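Side-chain contacts in peptidyl-prolyl cis-trans isomerase cyclophilin-type (Toxoplasma gondii, PDB 3BO7), which probably catalyses the cis-trans isomerisation of proline peptide bonds and so speeds protein folding, and is bound here to the immunosuppressant cyclosporin A: residues C51-M56 with Q148-E153; P28-S33 with E90-N95; V40-D45 with P77-G82; S81-P84 with P88-D91; T46-C51 with S117-T122. All blocks are in the same frame, centred on the assembly; numbering follows the deposited sequence. Where two conformers were deposited one is given.

Interaction 1. Residues C51-M56 with Q148-E153; sequences CIRNFM and QWEKLE
Glu150 reaches across to Arg53 and Asn54, its CG 3.9 Å from Arg53 CA and its carboxylate ending at the Asn54 backbone. With CG anti to the backbone N (chi1 -173°) and an extended chain beyond, OE1 accepts the Asn54 N-H at 2.8 Å through its anti lone pair; the N-H...O angle of 140° makes the bond bent. Asn54 ND2 also lies 3.4 Å from Glu150 OE1, but at an angle too poor for a hydrogen bond. The amide and carboxylate planes are 85° apart. The aliphatic part of Arg53 packs on the same residue, CG to Glu150 CG at 4.2 Å. Farther in, Cys51 SG lies 3.2 Å from Trp149 O. That carbonyl also accepts Leu152 N, closing a type I turn from Trp149 to Leu152. Phe55 and Met56 together stand opposite Ile52, a classic beta bulge beyond the contact. A single bent backbone bond to one carboxylate oxygen, with aliphatic packing, thus joins the hairpin tip to residues 149-152.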
# COMPACT_ATOMS: atom_id res chain seq x y z
N CYS A 51 8.91 8.22 2.70
CA CYS A 51 8.46 8.23 4.09
C CYS A 51 8.50 9.65 4.64
O CYS A 51 9.58 10.24 4.77
CB CYS A 51 9.34 7.29 4.94
SG CYS A 51 8.89 7.15 6.68
N ILE A 52 7.33 10.19 4.93
CA ILE A 52 7.21 11.55 5.45
C ILE A 52 6.50 11.55 6.81
O ILE A 52 5.31 11.24 6.91
CB ILE A 52 6.52 12.50 4.43
CG1 ILE A 52 7.35 12.55 3.13
CG2 ILE A 52 6.31 13.90 5.03
CD1 ILE A 52 6.68 13.21 1.94
N ARG A 53 7.27 11.89 7.84
CA ARG A 53 6.78 12.04 9.22
C ARG A 53 5.48 12.83 9.22
O ARG A 53 5.36 13.84 8.52
CB ARG A 53 7.83 12.76 10.08
CG ARG A 53 7.43 13.04 11.53
CD ARG A 53 8.43 13.99 12.20
NE ARG A 53 8.08 14.29 13.59
CZ ARG A 53 7.51 15.42 14.00
NH1 ARG A 53 7.22 16.38 13.13
NH2 ARG A 53 7.24 15.60 15.29
N ASN A 54 4.52 12.36 10.02
CA ASN A 54 3.20 13.01 10.15
C ASN A 54 2.33 13.00 8.88
O ASN A 54 1.38 13.78 8.76
CB ASN A 54 3.34 14.45 10.66
CG ASN A 54 3.70 14.50 12.12
OD1 ASN A 54 4.53 15.32 12.53
ND2 ASN A 54 3.09 13.64 12.92
N PHE A 55 2.65 12.11 7.95
CA PHE A 55 1.89 12.01 6.72
C PHE A 55 1.66 10.54 6.36
O PHE A 55 0.61 9.99 6.69
CB PHE A 55 2.56 12.84 5.59
CG PHE A 55 1.86 12.76 4.26
CD1 PHE A 55 0.47 12.64 4.19
CD2 PHE A 55 2.59 12.83 3.08
CE1 PHE A 55 -0.17 12.57 2.96
CE2 PHE A 55 1.96 12.76 1.85
CZ PHE A 55 0.58 12.62 1.79
N MET A 56 2.63 9.91 5.71
CA MET A 56 2.48 8.52 5.25
C MET A 56 3.82 7.91 4.87
O MET A 56 4.83 8.61 4.76
CB MET A 56 1.50 8.43 4.08
CG MET A 56 1.89 9.30 2.87
SD MET A 56 3.00 8.46 1.73
CE MET A 56 4.37 9.62 1.67
N GLN A 148 7.27 3.38 14.39
CA GLN A 148 8.73 3.33 14.27
C GLN A 148 9.19 3.73 12.87
O GLN A 148 10.23 4.38 12.72
CB GLN A 148 9.28 1.94 14.64
CG GLN A 148 9.30 1.64 16.14
CD GLN A 148 9.87 2.79 16.98
OE1 GLN A 148 11.03 3.18 16.82
NE2 GLN A 148 9.05 3.33 17.87
N TRP A 149 8.43 3.33 11.86
CA TRP A 149 8.71 3.74 10.49
C TRP A 149 8.64 5.24 10.33
O TRP A 149 9.40 5.81 9.55
CB TRP A 149 7.76 3.08 9.50
CG TRP A 149 7.94 1.61 9.34
CD1 TRP A 149 8.89 0.82 9.94
CD2 TRP A 149 7.18 0.75 8.49
NE1 TRP A 149 8.74 -0.48 9.52
CE2 TRP A 149 7.70 -0.55 8.63
CE3 TRP A 149 6.10 0.96 7.63
CZ2 TRP A 149 7.18 -1.64 7.94
CZ3 TRP A 149 5.58 -0.13 6.94
CH2 TRP A 149 6.12 -1.41 7.10
N GLU A 150 7.73 5.87 11.06
CA GLU A 150 7.52 7.31 11.00
C GLU A 150 8.77 8.09 11.46
O GLU A 150 8.95 9.24 11.07
CB GLU A 150 6.30 7.70 11.85
CG GLU A 150 5.89 9.16 11.74
CD GLU A 150 4.58 9.48 12.43
OE1 GLU A 150 3.97 10.51 12.09
OE2 GLU A 150 4.14 8.71 13.32
N LYS A 151 9.61 7.43 12.25
CA LYS A 151 10.81 8.02 12.86
C LYS A 151 12.06 7.79 12.02
O LYS A 151 13.13 8.34 12.33
CB LYS A 151 11.03 7.46 14.27
CG LYS A 151 10.17 8.13 15.32
CD LYS A 151 10.05 7.26 16.57
CE LYS A 151 9.04 7.85 17.55
NZ LYS A 151 8.29 6.79 18.29
N LEU A 152 11.93 6.98 10.97
CA LEU A 152 13.05 6.68 10.09
C LEU A 152 13.66 7.93 9.47
O LEU A 152 12.94 8.82 9.00
CB LEU A 152 12.64 5.72 8.97
CG LEU A 152 12.53 4.22 9.29
CD1 LEU A 152 11.73 3.54 8.21
CD2 LEU A 152 13.91 3.58 9.42
N GLU A 153 14.99 7.98 9.49
CA GLU A 153 15.73 9.05 8.84
C GLU A 153 15.65 8.83 7.33
O GLU A 153 15.77 7.70 6.85
CB GLU A 153 17.18 9.07 9.32
CG GLU A 153 17.98 10.30 8.88
CD GLU A 153 19.40 10.32 9.42
OE1 GLU A 153 20.18 11.23 9.04
OE2 GLU A 153 19.75 9.41 10.21

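Interaction 2. Residues P28-S33 with E90-N95; sequences PRACDS and EDEFDN. With SO4 (sulfate ion), chain I; EDO (1,2-ethanediol), chain N.
Glu92 meets the first turn of helix 28-39 with both carboxylate oxygens. OE2 accepts Arg29 N at 2.9 Å through its syn lone pair, with an N-H...O angle of 160°, while OE1 takes Ala30 N at 3.0 Å from the syn side, 16° out of the carboxylate plane. Two backbone N-H groups at the helix start are therefore satisfied by one side chain, and the helix dipole would probably favour its negative charge. Aliphatic carbons also border the carboxylate: Pro28 CD lies 3.4 Å from Glu92 OE2, and Ala30 CB 3.5 Å from Glu92 OE1. Arg29 bends twice along its chain, turning its guanidinium away from Glu92 to a sulfate, probably from the crystallisation liquor. NH1 of Arg29 gives sulfate O2 a bond of 2.8 Å, and Glu90 N binds sulfate O4 at 2.9 Å. Behind Glu92, its own N is held by Thr134 OG1. The contact joins helix 28-39 to the long loop between strands 56-59 and 104-107, with Ala30 also resting on Phe136 of strand 135-141.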
# COMPACT_ATOMS: atom_id res chain seq x y z
N PRO A 28 -13.53 -3.40 -4.29
CA PRO A 28 -13.26 -4.74 -4.82
C PRO A 28 -12.12 -4.83 -5.84
O PRO A 28 -11.31 -5.75 -5.77
CB PRO A 28 -14.59 -5.14 -5.48
CG PRO A 28 -15.39 -3.87 -5.58
CD PRO A 28 -14.95 -3.04 -4.45
N ARG A 29 -12.06 -3.89 -6.78
CA ARG A 29 -11.05 -3.96 -7.86
C ARG A 29 -9.63 -3.77 -7.34
O ARG A 29 -8.71 -4.47 -7.76
CB ARG A 29 -11.37 -2.94 -8.95
CG ARG A 29 -12.69 -3.18 -9.66
CD ARG A 29 -12.47 -3.68 -11.07
NE ARG A 29 -12.39 -5.13 -11.18
CZ ARG A 29 -11.85 -5.78 -12.21
NH1 ARG A 29 -11.31 -5.11 -13.22
NH2 ARG A 29 -11.83 -7.11 -12.21
N ALA A 30 -9.47 -2.83 -6.41
CA ALA A 30 -8.17 -2.56 -5.81
C ALA A 30 -7.70 -3.72 -4.93
O ALA A 30 -6.51 -4.05 -4.90
CB ALA A 30 -8.20 -1.24 -5.03
N CYS A 31 -8.63 -4.33 -4.21
CA CYS A 31 -8.33 -5.48 -3.35
C CYS A 31 -7.98 -6.69 -4.19
O CYS A 31 -6.98 -7.37 -3.94
CB CYS A 31 -9.50 -5.78 -2.43
SG CYS A 31 -9.78 -4.49 -1.24
N ASP A 32 -8.80 -6.94 -5.21
CA ASP A 32 -8.56 -8.03 -6.16
C ASP A 32 -7.20 -7.92 -6.84
O ASP A 32 -6.41 -8.87 -6.82
CB ASP A 32 -9.67 -8.06 -7.20
CG ASP A 32 -9.77 -9.39 -7.89
OD1 ASP A 32 -9.00 -10.31 -7.54
OD2 ASP A 32 -10.64 -9.51 -8.79
N SER A 33 -6.91 -6.76 -7.42
CA SER A 33 -5.61 -6.50 -8.03
C SER A 33 -4.47 -6.82 -7.08
O SER A 33 -3.51 -7.51 -7.46
CB SER A 33 -5.51 -5.04 -8.48
OG SER A 33 -4.22 -4.76 -9.01
N GLU A 90 -9.67 1.73 -12.55
CA GLU A 90 -10.39 2.92 -12.13
C GLU A 90 -10.42 3.09 -10.61
O GLU A 90 -10.25 2.14 -9.84
CB GLU A 90 -11.81 2.91 -12.69
CG GLU A 90 -11.86 3.05 -14.22
CD GLU A 90 -13.27 3.19 -14.77
OE1 GLU A 90 -13.42 3.24 -16.02
OE2 GLU A 90 -14.23 3.24 -13.97
N ASP A 91 -10.61 4.33 -10.19
CA ASP A 91 -10.69 4.67 -8.79
C ASP A 91 -11.98 4.12 -8.18
O ASP A 91 -12.98 3.92 -8.88
CB ASP A 91 -10.61 6.19 -8.60
CG ASP A 91 -9.26 6.76 -9.00
OD1 ASP A 91 -8.21 6.16 -8.66
OD2 ASP A 91 -9.25 7.83 -9.66
N GLU A 92 -11.94 3.88 -6.87
CA GLU A 92 -13.11 3.43 -6.13
C GLU A 92 -13.17 4.20 -4.83
O GLU A 92 -12.30 4.05 -3.97
CB GLU A 92 -13.04 1.94 -5.85
CG GLU A 92 -12.97 1.06 -7.08
CD GLU A 92 -12.54 -0.35 -6.74
OE1 GLU A 92 -11.35 -0.54 -6.38
OE2 GLU A 92 -13.39 -1.26 -6.85
N PHE A 93 -14.20 5.03 -4.70
CA PHE A 93 -14.38 5.87 -3.55
C PHE A 93 -15.64 5.44 -2.85
O PHE A 93 -16.50 4.80 -3.46
CB PHE A 93 -14.45 7.35 -3.98
CG PHE A 93 -13.29 7.79 -4.84
CD1 PHE A 93 -11.97 7.53 -4.46
CD2 PHE A 93 -13.52 8.49 -6.03
CE1 PHE A 93 -10.90 7.93 -5.26
CE2 PHE A 93 -12.45 8.91 -6.84
CZ PHE A 93 -11.14 8.63 -6.45
N ASP A 94 -15.74 5.78 -1.56
CA ASP A 94 -16.88 5.44 -0.74
C ASP A 94 -16.83 6.40 0.44
O ASP A 94 -15.76 6.62 1.00
CB ASP A 94 -16.79 3.98 -0.28
CG ASP A 94 -18.10 3.46 0.33
OD1 ASP A 94 -18.58 4.01 1.34
OD2 ASP A 94 -18.62 2.45 -0.19
N ASN A 95 -17.97 6.98 0.80
CA ASN A 95 -18.01 8.03 1.83
C ASN A 95 -17.64 7.54 3.22
O ASN A 95 -17.25 8.33 4.08
CB ASN A 95 -19.39 8.69 1.89
CG ASN A 95 -19.76 9.41 0.61
OD1 ASN A 95 -20.90 9.32 0.16
ND2 ASN A 95 -18.80 10.12 0.02
S SO4 I . -11.56 -1.37 -13.88
O1 SO4 I . -11.56 -1.28 -12.43
O2 SO4 I . -10.87 -2.59 -14.30
O3 SO4 I . -12.93 -1.40 -14.40
O4 SO4 I . -10.89 -0.19 -14.41
C1 EDO N . -10.82 -9.78 -14.50
O1 EDO N . -10.58 -8.49 -15.09
C2 EDO N . -10.21 -10.85 -15.40
O2 EDO N . -9.94 -12.04 -14.66

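Interaction 3. Residues V40-D45 with P77-G82; sequences VKYFDD and PRSISG
Tyr42 extends from the loop after helix 28-39 to the backbone of residues 79-80, and the contact can be traced outward along its side chain. CB points toward 77-82, and with CG anti to the backbone N (chi1 179°) the ring continues to Ile80. On the ring, CD2 lies over the centre of the neighbouring Phe43 ring, 3.6 Å above its plane. CE1 makes the apolar contact, 3.6 Å from Ile80 CG1, with the two side chains crossing obliquely. Ile80 brings CG1 there from a position between its backbone N and carbonyl carbon (chi1 45°).

Tyr42 follows directly on the end of the helix: Lys41, with positive phi, is the C-prime residue of a Schellman motif, and a type I turn from Lys41 to Asp44 then leads toward strand 48-52. CZ comes within 4.1 Å of Ile80 O. At the tip, OH approaches Ser79 CA at 3.3 Å and accepts a weak hydrogen bond from Ile80 N at 3.4 Å, fairly straight at 157°. The stronger polar partner of this hydroxyl is Ser117 OG, whereas Ser79 OG is engaged by Glu63 and by Ala62 N.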
# COMPACT_ATOMS: atom_id res chain seq x y z
N VAL A 40 1.39 -13.99 -7.03
CA VAL A 40 2.60 -14.23 -7.82
C VAL A 40 3.87 -13.63 -7.20
O VAL A 40 4.89 -13.48 -7.88
CB VAL A 40 2.45 -13.72 -9.27
CG1 VAL A 40 1.34 -14.46 -9.98
CG2 VAL A 40 2.19 -12.20 -9.29
N LYS A 41 3.79 -13.30 -5.91
CA LYS A 41 4.93 -12.80 -5.10
C LYS A 41 5.54 -11.46 -5.58
O LYS A 41 6.65 -11.09 -5.19
CB LYS A 41 6.01 -13.88 -4.92
CG LYS A 41 5.51 -15.24 -4.38
CD LYS A 41 4.74 -15.11 -3.07
CE LYS A 41 4.23 -16.46 -2.56
NZ LYS A 41 5.32 -17.35 -2.06
N TYR A 42 4.79 -10.74 -6.40
CA TYR A 42 5.13 -9.41 -6.91
C TYR A 42 5.75 -8.44 -5.90
O TYR A 42 6.70 -7.72 -6.23
CB TYR A 42 3.85 -8.81 -7.50
CG TYR A 42 3.96 -7.42 -8.06
CD1 TYR A 42 4.25 -7.20 -9.41
CD2 TYR A 42 3.71 -6.31 -7.25
CE1 TYR A 42 4.32 -5.92 -9.93
CE2 TYR A 42 3.79 -5.03 -7.75
CZ TYR A 42 4.08 -4.84 -9.09
OH TYR A 42 4.13 -3.55 -9.57
N PHE A 43 5.23 -8.42 -4.67
CA PHE A 43 5.67 -7.45 -3.66
C PHE A 43 6.93 -7.86 -2.89
O PHE A 43 7.52 -7.04 -2.19
CB PHE A 43 4.53 -7.09 -2.70
CG PHE A 43 3.42 -6.32 -3.34
CD1 PHE A 43 3.57 -4.97 -3.64
CD2 PHE A 43 2.21 -6.95 -3.64
CE1 PHE A 43 2.53 -4.25 -4.25
CE2 PHE A 43 1.16 -6.24 -4.24
CZ PHE A 43 1.32 -4.88 -4.54
N ASP A 44 7.31 -9.13 -3.01
CA ASP A 44 8.52 -9.63 -2.37
C ASP A 44 9.71 -8.82 -2.86
O ASP A 44 9.92 -8.68 -4.07
CB ASP A 44 8.73 -11.12 -2.68
CG ASP A 44 7.78 -12.03 -1.91
OD1 ASP A 44 6.74 -11.54 -1.38
OD2 ASP A 44 8.07 -13.24 -1.83
N ASP A 45 10.47 -8.29 -1.91
CA ASP A 45 11.70 -7.50 -2.15
C ASP A 45 11.48 -6.03 -2.55
O ASP A 45 12.44 -5.27 -2.67
CB ASP A 45 12.65 -8.21 -3.13
CG ASP A 45 13.12 -9.57 -2.61
OD1 ASP A 45 13.40 -9.69 -1.39
OD2 ASP A 45 13.21 -10.52 -3.42
N PRO A 77 9.48 -6.08 -13.98
CA PRO A 77 10.35 -4.92 -13.72
C PRO A 77 9.61 -3.58 -13.63
O PRO A 77 10.05 -2.69 -12.90
CB PRO A 77 11.33 -4.94 -14.90
CG PRO A 77 10.60 -5.63 -16.00
CD PRO A 77 9.67 -6.62 -15.34
N ARG A 78 8.51 -3.42 -14.38
CA ARG A 78 7.68 -2.21 -14.27
C ARG A 78 6.38 -2.48 -13.50
O ARG A 78 5.92 -3.62 -13.42
CB ARG A 78 7.40 -1.57 -15.64
CG ARG A 78 6.40 -2.29 -16.52
CD ARG A 78 5.98 -1.42 -17.72
NE ARG A 78 7.03 -1.34 -18.74
CZ ARG A 78 6.85 -1.42 -20.06
NH1 ARG A 78 5.63 -1.60 -20.57
NH2 ARG A 78 7.90 -1.33 -20.87
N SER A 79 5.82 -1.41 -12.93
CA SER A 79 4.60 -1.49 -12.15
C SER A 79 3.40 -1.84 -13.03
O SER A 79 3.20 -1.26 -14.10
CB SER A 79 4.36 -0.19 -11.38
OG SER A 79 5.20 -0.10 -10.25
N ILE A 80 2.63 -2.81 -12.56
CA ILE A 80 1.45 -3.29 -13.24
C ILE A 80 0.37 -3.51 -12.19
O ILE A 80 0.68 -3.60 -11.00
CB ILE A 80 1.73 -4.64 -13.98
CG1 ILE A 80 2.50 -5.61 -13.06
CG2 ILE A 80 2.46 -4.40 -15.31
CD1 ILE A 80 2.45 -7.06 -13.50
N SER A 81 -0.89 -3.59 -12.62
CA SER A 81 -1.94 -4.05 -11.73
C SER A 81 -1.93 -5.59 -11.72
O SER A 81 -1.21 -6.21 -12.50
CB SER A 81 -3.30 -3.52 -12.18
OG SER A 81 -3.70 -4.12 -13.39
N GLY A 82 -2.73 -6.18 -10.83
CA GLY A 82 -2.84 -7.63 -10.74
C GLY A 82 -3.68 -8.31 -11.81
O GLY A 82 -3.67 -9.53 -11.91

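Interaction 4. Residues S81-P84 with P88-D91; sequences SGFP and PFED. With SO4 (sulfate ion), chain I.
Ser81 meets the second segment with both ends of its short side chain. Its hydroxyl occupies the position between the backbone N and the carbonyl carbon (chi1 69°) and hydrogen-bonds to Ala87 O, just before Pro88, giving the loop a polar link. Its CB lies in the plane of the Phe89 ring at the edge, 3.7 Å from Phe89 CD2.

On the same ring the two phenylalanines form an offset edge-to-face pair: the edge of Phe83 is turned toward the face of Phe89, with centroids 5.7 Å apart and planes at 90°. The closest approach, Phe83 CE2 to Phe89 CD2, is 3.7 Å, and Phe83 CE2 also lies 3.9 Å from Phe89 CG. Both segments belong to the long loop between strands 56-59 and 104-107 of the cyclophilin fold, with residues 85-87 joining them. The contact brings together two nearby parts of that one loop, beside helix 28-39, where Ser33 touches both rings.

At the base of the Phe89 side chain, CB is 3.5 Å from O1 of a bound sulfate, probably from the crystallisation liquor. Phe83 in addition takes a cation-pi contact from Arg29, and Phe89 is paired through its backbone with Asn115.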
# COMPACT_ATOMS: atom_id res chain seq x y z
N SER A 81 -0.89 -3.59 -12.62
CA SER A 81 -1.94 -4.05 -11.73
C SER A 81 -1.93 -5.59 -11.72
O SER A 81 -1.21 -6.21 -12.50
CB SER A 81 -3.30 -3.52 -12.18
OG SER A 81 -3.70 -4.12 -13.39
N GLY A 82 -2.73 -6.18 -10.83
CA GLY A 82 -2.84 -7.63 -10.74
C GLY A 82 -3.68 -8.31 -11.81
O GLY A 82 -3.67 -9.53 -11.91
N PHE A 83 -4.41 -7.53 -12.61
CA PHE A 83 -5.28 -8.05 -13.67
C PHE A 83 -4.51 -8.50 -14.92
O PHE A 83 -3.39 -8.03 -15.15
CB PHE A 83 -6.35 -7.01 -14.01
CG PHE A 83 -7.19 -6.58 -12.82
CD1 PHE A 83 -8.02 -7.49 -12.17
CD2 PHE A 83 -7.15 -5.26 -12.36
CE1 PHE A 83 -8.80 -7.10 -11.06
CE2 PHE A 83 -7.93 -4.86 -11.26
CZ PHE A 83 -8.76 -5.79 -10.62
N PRO A 84 -5.07 -9.45 -15.71
CA PRO A 84 -4.41 -9.81 -16.98
C PRO A 84 -4.15 -8.62 -17.91
O PRO A 84 -5.06 -7.86 -18.22
CB PRO A 84 -5.40 -10.79 -17.64
CG PRO A 84 -6.67 -10.70 -16.85
CD PRO A 84 -6.27 -10.27 -15.46
N PRO A 88 -3.85 -0.10 -15.92
CA PRO A 88 -4.38 0.60 -14.75
C PRO A 88 -5.86 0.40 -14.58
O PRO A 88 -6.57 0.17 -15.56
CB PRO A 88 -4.08 2.08 -15.06
CG PRO A 88 -3.89 2.13 -16.52
CD PRO A 88 -3.26 0.84 -16.90
N PHE A 89 -6.34 0.48 -13.34
CA PHE A 89 -7.77 0.35 -13.08
C PHE A 89 -8.35 1.61 -12.46
O PHE A 89 -7.62 2.46 -11.92
CB PHE A 89 -8.09 -0.92 -12.26
CG PHE A 89 -7.39 -0.99 -10.94
CD1 PHE A 89 -7.96 -0.44 -9.78
CD2 PHE A 89 -6.15 -1.59 -10.84
CE1 PHE A 89 -7.31 -0.50 -8.56
CE2 PHE A 89 -5.49 -1.66 -9.62
CZ PHE A 89 -6.07 -1.11 -8.48
N GLU A 90 -9.67 1.73 -12.55
CA GLU A 90 -10.39 2.92 -12.13
C GLU A 90 -10.42 3.09 -10.61
O GLU A 90 -10.25 2.14 -9.84
CB GLU A 90 -11.81 2.91 -12.69
CG GLU A 90 -11.86 3.05 -14.22
CD GLU A 90 -13.27 3.19 -14.77
OE1 GLU A 90 -13.42 3.24 -16.02
OE2 GLU A 90 -14.23 3.24 -13.97
N ASP A 91 -10.61 4.33 -10.19
CA ASP A 91 -10.69 4.67 -8.79
C ASP A 91 -11.98 4.12 -8.18
O ASP A 91 -12.98 3.92 -8.88
CB ASP A 91 -10.61 6.19 -8.60
CG ASP A 91 -9.26 6.76 -9.00
OD1 ASP A 91 -8.21 6.16 -8.66
OD2 ASP A 91 -9.25 7.83 -9.66
S SO4 I . -11.56 -1.37 -13.88
O1 SO4 I . -11.56 -1.28 -12.43
O2 SO4 I . -10.87 -2.59 -14.30
O3 SO4 I . -12.93 -1.40 -14.40
O4 SO4 I . -10.89 -0.19 -14.41

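Interaction 5. Residues T46-C51 with S117-T122; sequences TIFHRC and SEFFIT
Phe48 and Phe119 supply the apolar part of the contact. CE1 of Phe48 stands 3.8 Å from CE1 of Phe119, and Phe48 CZ follows at 4.1 Å from the same atom. The ring centroids are 5.9 Å apart and the planes at 85°. Phe119 holds its CG between the backbone N and the carbonyl carbon (chi1 59°), which carries the ring across to Phe48.

The polar part joins His49 and Glu118. The carboxylate oxygen OE1 of Glu118 lies near the plane of the imidazole at its edge, 3.3 Å from His49 CE1, with ring and carboxylate planes 73° apart. A water donates to Glu118 OE1 at 2.7 Å and makes a weak hydrogen bond with His49 NE2 at 3.4 Å, a loose water bridge. Glu118 has its main partner in Arg61, through a salt bridge at OE2.

Arg50, Glu118 and Phe120 lie at the cyclosporin site, in cyclophilins the active-site groove: Arg50 NH2 bonds to the ligand backbone, and Glu118 and Phe120 pack on it. In the antiparallel sheet, strand 56-59 runs between 48-52 and 119-122, with Ile57 against Phe48; Phe119 continues onto Leu105 of strand 104-107, and Trp149 of helix 143-149 meets the Phe48 ring.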
# COMPACT_ATOMS: atom_id res chain seq x y z
N THR A 46 10.23 -5.62 -2.74
CA THR A 46 9.93 -4.19 -2.87
C THR A 46 10.19 -3.49 -1.53
O THR A 46 10.17 -4.13 -0.47
CB THR A 46 8.49 -3.90 -3.37
OG1 THR A 46 7.52 -4.40 -2.44
CG2 THR A 46 8.26 -4.51 -4.75
N ILE A 47 10.43 -2.19 -1.59
CA ILE A 47 10.74 -1.39 -0.41
C ILE A 47 9.66 -0.36 -0.10
O ILE A 47 8.71 -0.19 -0.87
CB ILE A 47 12.12 -0.67 -0.56
CG1 ILE A 47 12.18 0.14 -1.86
CG2 ILE A 47 13.28 -1.67 -0.46
CD1 ILE A 47 13.38 1.07 -1.94
N PHE A 48 9.79 0.29 1.04
CA PHE A 48 9.02 1.49 1.34
C PHE A 48 9.94 2.69 1.10
O PHE A 48 10.76 3.04 1.95
CB PHE A 48 8.46 1.45 2.77
CG PHE A 48 7.32 0.49 2.95
CD1 PHE A 48 6.00 0.93 2.90
CD2 PHE A 48 7.56 -0.87 3.15
CE1 PHE A 48 4.94 0.04 3.06
CE2 PHE A 48 6.51 -1.77 3.30
CZ PHE A 48 5.19 -1.31 3.26
N HIS A 49 9.78 3.29 -0.09
CA HIS A 49 10.79 4.19 -0.69
C HIS A 49 10.53 5.67 -0.45
O HIS A 49 11.34 6.50 -0.82
CB HIS A 49 10.85 3.95 -2.20
CG HIS A 49 9.66 4.47 -2.94
ND1 HIS A 49 8.50 3.75 -3.09
CD2 HIS A 49 9.44 5.66 -3.54
CE1 HIS A 49 7.62 4.46 -3.76
NE2 HIS A 49 8.17 5.63 -4.05
N ARG A 50 9.39 6.00 0.12
CA ARG A 50 9.08 7.38 0.43
C ARG A 50 8.36 7.44 1.78
O ARG A 50 7.33 6.78 1.98
CB ARG A 50 8.28 8.05 -0.69
CG ARG A 50 7.90 9.50 -0.41
CD ARG A 50 7.45 10.24 -1.67
NE ARG A 50 6.75 11.48 -1.34
CZ ARG A 50 5.43 11.62 -1.29
NH1 ARG A 50 4.63 10.59 -1.57
NH2 ARG A 50 4.88 12.78 -0.97
N CYS A 51 8.91 8.22 2.70
CA CYS A 51 8.46 8.23 4.09
C CYS A 51 8.50 9.65 4.64
O CYS A 51 9.58 10.24 4.77
CB CYS A 51 9.34 7.29 4.94
SG CYS A 51 8.89 7.15 6.68
N SER A 117 0.07 -0.62 -8.69
CA SER A 117 0.53 -1.39 -7.53
C SER A 117 1.04 -0.58 -6.33
O SER A 117 1.18 -1.12 -5.24
CB SER A 117 1.57 -2.41 -7.96
OG SER A 117 2.84 -1.81 -8.15
N GLU A 118 1.33 0.70 -6.53
CA GLU A 118 1.88 1.54 -5.46
C GLU A 118 0.80 1.96 -4.48
O GLU A 118 -0.31 2.31 -4.87
CB GLU A 118 2.60 2.76 -6.02
CG GLU A 118 4.00 2.47 -6.45
CD GLU A 118 4.81 3.73 -6.78
OE1 GLU A 118 5.06 4.56 -5.86
OE2 GLU A 118 5.21 3.87 -7.96
N PHE A 119 1.16 1.96 -3.20
CA PHE A 119 0.21 2.22 -2.15
C PHE A 119 0.88 3.01 -1.04
O PHE A 119 2.09 3.13 -1.01
CB PHE A 119 -0.37 0.91 -1.61
CG PHE A 119 0.67 -0.02 -1.07
CD1 PHE A 119 1.04 0.04 0.28
CD2 PHE A 119 1.32 -0.93 -1.91
CE1 PHE A 119 2.02 -0.80 0.78
CE2 PHE A 119 2.31 -1.77 -1.41
CZ PHE A 119 2.66 -1.71 -0.07
N PHE A 120 0.07 3.54 -0.13
CA PHE A 120 0.60 4.17 1.07
C PHE A 120 -0.19 3.80 2.31
O PHE A 120 -1.35 3.39 2.24
CB PHE A 120 0.69 5.69 0.92
CG PHE A 120 -0.61 6.38 0.62
CD1 PHE A 120 -1.25 7.14 1.60
CD2 PHE A 120 -1.17 6.33 -0.65
CE1 PHE A 120 -2.44 7.81 1.32
CE2 PHE A 120 -2.36 6.99 -0.93
CZ PHE A 120 -3.00 7.74 0.05
N ILE A 121 0.47 3.92 3.46
CA ILE A 121 -0.21 3.77 4.73
C ILE A 121 -0.03 5.06 5.51
O ILE A 121 1.09 5.57 5.64
CB ILE A 121 0.29 2.54 5.52
CG1 ILE A 121 0.26 1.30 4.62
CG2 ILE A 121 -0.58 2.32 6.75
CD1 ILE A 121 0.92 0.07 5.20
N THR A 122 -1.14 5.61 5.99
CA THR A 122 -1.11 6.90 6.67
C THR A 122 -0.47 6.81 8.05
O THR A 122 -0.62 5.80 8.75
CB THR A 122 -2.51 7.52 6.81
OG1 THR A 122 -3.26 6.83 7.82
CG2 THR A 122 -3.26 7.49 5.48
O HOH W 1 6.63 6.54 -6.90

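From the N terminus, helix 28-39 enters first: interaction 2 closes the loop from its first turn to residues 90-95, and interaction 3, joining 40-45 to 77-82, is nested inside it. Interaction 5 then ties strand 48-52 to strand 119-122, and interaction 1 runs from the end of strand 48-52 to residues 148-153; these two cross, share Cys51 and touch through Met56 and Trp149. Interactions 2 and 3 each also cross interactions 1 and 5. Interaction 4 closes a short loop nested within both interactions 1 and 5. It shares residues with interactions 2 and 3, and Ser33 of helix 28-39 touches Gly82, Ser81 and Phe89, while Tyr42 and Ser117 connect interaction 3 to interaction 5.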